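Local coordinates for protein cystathionine beta-lyases/cystathionine gamma-synthases (Corynebacterium glutamicum, PDB 5X5H) that probably makes L,L-cystathionine and succinate from O-succinyl-L-homoserine and L-cysteine, with pyridoxal 5'-phosphate as cofactor, at residues G312-E315 with A316-F320; D378-Q381 with A382-L386. All blocks are in the same frame, centred on the assembly; numbering follows the deposited sequence.

Contact 1. Residues G312-E315 with A316-F320; sequences GGEE and AAKKF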
loop_
_atom_site.group_PDB
_atom_site.type_symbol
_atom_site.label_atom_id
_atom_site.label_comp_id
_atom_site.label_asym_id
_atom_site.label_seq_id
_atom_site.Cartn_x
_atom_site.Cartn_y
_atom_site.Cartn_z
ATOM N N GLY A 312 33.899 -16.184 26.615
ATOM C CA GLY A 312 34.664 -14.919 26.781
ATOM C C GLY A 312 33.900 -13.729 27.234
ATOM O O GLY A 312 34.381 -12.571 27.144
ATOM N N GLY A 313 32.714 -13.942 27.729
ATOM C CA GLY A 313 31.895 -12.938 28.386
ATOM C C GLY A 313 31.328 -11.905 27.424
ATOM O O GLY A 313 31.262 -12.135 26.189
ATOM N N GLU A 314 30.971 -10.756 28.003
ATOM C CA GLU A 314 30.377 -9.688 27.233
ATOM C C GLU A 314 31.185 -9.243 26.066
ATOM O O GLU A 314 30.614 -8.966 24.997
ATOM C CB GLU A 314 30.012 -8.487 28.139
ATOM C CG GLU A 314 29.408 -7.337 27.372
ATOM C CD GLU A 314 28.862 -6.245 28.242
ATOM O OE1 GLU A 314 29.345 -6.094 29.391
ATOM O OE2 GLU A 314 27.867 -5.575 27.840
ATOM N N GLU A 315 32.513 -9.073 26.142
ATOM C CA GLU A 315 33.329 -8.693 25.014
ATOM C C GLU A 315 33.220 -9.684 23.839
ATOM O O GLU A 315 33.168 -9.263 22.688
ATOM C CB GLU A 315 34.840 -8.501 25.423
ATOM C CG GLU A 315 34.972 -7.147 26.126
ATOM C CD GLU A 315 36.397 -6.789 26.584
ATOM O OE1 GLU A 315 36.567 -5.666 27.131
ATOM O OE2 GLU A 315 37.335 -7.612 26.398
ATOM N N ALA A 316 33.174 -10.974 24.164
ATOM C CA ALA A 316 33.013 -11.986 23.110
ATOM C C ALA A 316 31.626 -11.940 22.505
ATOM O O ALA A 316 31.573 -11.986 21.244
ATOM C CB ALA A 316 33.240 -13.390 23.641
ATOM N N ALA A 317 30.615 -11.792 23.356
ATOM C CA ALA A 317 29.176 -11.682 22.880
ATOM C C ALA A 317 29.046 -10.496 21.906
ATOM O O ALA A 317 28.518 -10.644 20.799
ATOM C CB ALA A 317 28.271 -11.564 23.985
ATOM N N LYS A 318 29.598 -9.325 22.246
ATOM C CA LYS A 318 29.510 -8.174 21.405
ATOM C C LYS A 318 30.305 -8.254 20.175
ATOM O O LYS A 318 29.879 -7.812 19.101
ATOM C CB LYS A 318 29.813 -6.879 22.181
ATOM C CG LYS A 318 28.837 -6.603 23.238
ATOM C CD LYS A 318 29.263 -5.297 23.951
ATOM C CE LYS A 318 28.600 -4.149 23.230
ATOM N NZ LYS A 318 28.882 -2.836 23.958
ATOM N N LYS A 319 31.506 -8.857 20.237
ATOM C CA LYS A 319 32.317 -9.029 19.039
ATOM C C LYS A 319 31.612 -10.014 18.017
ATOM O O LYS A 319 31.706 -9.817 16.772
ATOM C CB LYS A 319 33.724 -9.559 19.426
ATOM C CG LYS A 319 34.677 -9.758 18.271
ATOM C CD LYS A 319 34.856 -8.482 17.467
ATOM C CE LYS A 319 35.928 -8.526 16.364
ATOM N NZ LYS A 319 37.156 -9.391 16.576
ATOM N N PHE A 320 30.972 -11.048 18.613
ATOM C CA PHE A 320 30.210 -12.009 17.747
ATOM C C PHE A 320 29.102 -11.208 17.013
ATOM O O PHE A 320 28.946 -11.383 15.801
ATOM C CB PHE A 320 29.658 -13.102 18.524
ATOM C CG PHE A 320 28.929 -14.122 17.683
ATOM C CD1 PHE A 320 29.616 -15.064 16.926
ATOM C CD2 PHE A 320 27.557 -14.085 17.669
ATOM C CE1 PHE A 320 28.892 -16.069 16.207
ATOM C CE2 PHE A 320 26.843 -15.044 16.927
ATOM C CZ PHE A 320 27.506 -16.005 16.167
#
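Lys-318 runs beside Glu-314, one turn earlier in the same helix, the two side chains pointing the same way. Take the lysine from its root: CB lies 3.6 Å from Glu-314 O, and CG comes a little nearer to that same carbonyl oxygen, at 3.4 Å. CG can do so because it is turned opposite the lysine's own carbonyl carbon (chi1 -64°), which directs the chain back along the helix toward the preceding turn. CD then meets the aliphatic part of the glutamate, 4.0 Å from Glu-314 CG. At chi3 the chain bends, and NZ ends 4.9 Å from Glu-314 OE2. That is a neighbourly distance for opposite charges and may help electrostatically, but the charged atoms do not touch. The carboxylate has a firmer partner in Arg-360, which forms a salt bridge to OE1, while Lys-318 also packs on Pro-43 of the second subunit.

Underneath, the backbone does the regular work. Glu-314 O accepts the N-H of Lys-318, Gly-313 O that of Ala-317 (2.9 Å from Gly-313 O to Ala-317 N), and Glu-315 O that of Lys-319. Gly-313 itself has a positive phi (72°), a backbone shape that favours glycine. Ala-316 packs its CB against the two-glycine backbone, 3.5 Å from Gly-313 O, and also touches Phe-310 of the preceding strand. These contacts between residues three and four apart belong to the first turns of an alpha-helix entered through Gly-312 and Gly-313 just after strand 305-310.

Contact 2. Residues D378-Q381 with A382-L386; sequences DVEQ and ALNNL
Asn-384 lays its amide alongside the side chain of Glu-380, one helical turn back, with Asn-384 ND2 3.9 Å from Glu-380 CG. The carboxylate and amide planes are turned 49° from one another, and a water joins their ends: it donates to Glu-380 OE2 (2.8 Å from the water oxygen) and accepts from Asn-384 ND2. The other end of that amide, OD1, is taken by Arg-275.

On the next face Val-379 and Leu-383 run side by side, an apolar pair whose nearest branches are Val-379 CG1 and Leu-383 CD1, 4.2 Å apart. Leu-383 CG also sits close over the backbone, 3.3 Å from Val-379 O.

Gln-381 behaves differently. Its CG lies between the backbone N and the carbonyl carbon (chi1 72°), and a second bend folds the chain back across the peptide link, bringing Gln-381 CD within 3.2 Å of Ala-382 N. Curled this way, NE2 reaches Asp-378 OD1 at 3.0 Å, coming from above the carboxylate plane, 39° out of it; a weaker bond runs to Asp-378 O. The same NE2 also donates a hydrogen bond to Ser-323 O. Asp-378, buried, accepts backbone N-H groups of the loop after helix 313-323, OD1 from Lys-325 N and OD2 from Leu-326 N and Ile-327 N.

The backbone bonds continue turn by turn until Asn-385 N, just past the helix, is held by two weak bonds, to Gln-381 O and Ala-382 O. Around these last two turns of helix 372-384, Ala-382 packs on Ser-323 of helix 313-323, Val-379 and Leu-383 on Phe-271 of helix 254-273, and Leu-383 also touches Phe-310 of strand 305-310.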
loop_
_atom_site.group_PDB
_atom_site.type_symbol
_atom_site.label_atom_id
_atom_site.label_comp_id
_atom_site.label_asym_id
_atom_site.label_seq_id
_atom_site.Cartn_x
_atom_site.Cartn_y
_atom_site.Cartn_z
ATOM N N ASP A 378 28.633 -18.446 8.018
ATOM C CA ASP A 378 28.675 -17.138 8.670
ATOM C C ASP A 378 28.915 -17.250 10.150
ATOM O O ASP A 378 29.767 -16.479 10.725
ATOM C CB ASP A 378 27.371 -16.349 8.413
ATOM C CG ASP A 378 27.460 -14.910 8.765
ATOM O OD1 ASP A 378 28.520 -14.254 8.510
ATOM O OD2 ASP A 378 26.421 -14.322 9.245
ATOM N N VAL A 379 28.249 -18.169 10.829
ATOM C CA VAL A 379 28.493 -18.430 12.244
ATOM C C VAL A 379 29.930 -18.880 12.457
ATOM O O VAL A 379 30.547 -18.389 13.413
ATOM C CB VAL A 379 27.483 -19.458 12.851
ATOM C CG1 VAL A 379 27.818 -19.799 14.292
ATOM C CG2 VAL A 379 26.061 -18.908 12.749
ATOM N N GLU A 380 30.397 -19.809 11.689
ATOM C CA GLU A 380 31.811 -20.327 11.823
ATOM C C GLU A 380 32.795 -19.212 11.654
ATOM O O GLU A 380 33.695 -19.049 12.597
ATOM C CB GLU A 380 32.064 -21.484 10.884
ATOM C CG GLU A 380 33.457 -22.087 10.988
ATOM C CD GLU A 380 33.675 -23.255 10.004
ATOM O OE1 GLU A 380 33.067 -23.252 8.894
ATOM O OE2 GLU A 380 34.531 -24.094 10.282
ATOM N N GLN A 381 32.746 -18.379 10.644
ATOM C CA GLN A 381 33.686 -17.284 10.463
ATOM C C GLN A 381 33.602 -16.262 11.576
ATOM O O GLN A 381 34.632 -15.733 12.082
ATOM C CB GLN A 381 33.643 -16.694 9.055
ATOM C CG GLN A 381 32.353 -15.859 8.791
ATOM C CD GLN A 381 32.406 -14.484 9.298
ATOM O OE1 GLN A 381 33.504 -13.896 9.417
ATOM N NE2 GLN A 381 31.242 -13.873 9.620
ATOM N N ALA A 382 32.403 -16.032 12.110
ATOM C CA ALA A 382 32.266 -15.076 13.178
ATOM C C ALA A 382 32.891 -15.602 14.451
ATOM O O ALA A 382 33.596 -14.841 15.169
ATOM C CB ALA A 382 30.796 -14.754 13.427
ATOM N N LEU A 383 32.766 -16.891 14.753
ATOM C CA LEU A 383 33.332 -17.544 15.916
ATOM C C LEU A 383 34.865 -17.434 15.719
ATOM O O LEU A 383 35.546 -17.225 16.702
ATOM C CB LEU A 383 32.958 -18.969 16.126
ATOM C CG LEU A 383 31.484 -19.188 16.524
ATOM C CD1 LEU A 383 31.228 -20.681 16.489
ATOM C CD2 LEU A 383 31.118 -18.582 17.844
ATOM N N ASN A 384 35.358 -17.651 14.507
ATOM C CA ASN A 384 36.833 -17.603 14.282
ATOM C C ASN A 384 37.398 -16.204 14.426
ATOM O O ASN A 384 38.607 -16.103 14.789
ATOM C CB ASN A 384 37.215 -18.261 12.970
ATOM C CG ASN A 384 37.051 -19.786 12.958
ATOM O OD1 ASN A 384 36.934 -20.442 13.985
ATOM N ND2 ASN A 384 36.887 -20.360 11.791
ATOM N N ASN A 385 36.593 -15.162 14.305
ATOM C CA ASN A 385 36.942 -13.728 14.503
ATOM C C ASN A 385 37.089 -13.349 15.964
ATOM O O ASN A 385 37.456 -12.186 16.291
ATOM C CB ASN A 385 35.987 -12.736 13.817
ATOM C CG ASN A 385 36.662 -11.408 13.399
ATOM O OD1 ASN A 385 37.828 -11.382 13.023
ATOM N ND2 ASN A 385 35.910 -10.311 13.446
ATOM N N LEU A 386 36.867 -14.290 16.872
ATOM C CA LEU A 386 36.947 -13.985 18.285
ATOM C C LEU A 386 38.407 -14.214 18.804
ATOM O O LEU A 386 38.751 -13.730 19.879
ATOM C CB LEU A 386 35.964 -14.844 19.119
ATOM C CG LEU A 386 34.415 -14.716 18.861
ATOM C CD1 LEU A 386 33.513 -15.439 19.834
ATOM C CD2 LEU A 386 33.923 -13.303 18.808
HETATM O O HOH W 1 36.439 -23.236 12.136
#

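Overall arrangement
Contact 1 comes first along the chain, opening helix 313-323; contact 2 closes helix 372-384, near the C-terminus. Their centres are 12 Å apart, and the two helices touch directly where Phe-320 CE1 packs 3.6 Å from Ala-382 CB. Just past the helix end, Lys-319 NZ probably hydrogen-bonds Asn-385 O at 2.8 Å. Leu-386 lies against Lys-319 too, tying the end of the chain to the earlier helix. Each helix follows a strand of the five-stranded mixed sheet, 305-310 and 362-366, which are antiparallel neighbours. The pair thus helps build the helical layer of the C-terminal part of this PLP enzyme, away from the cofactor.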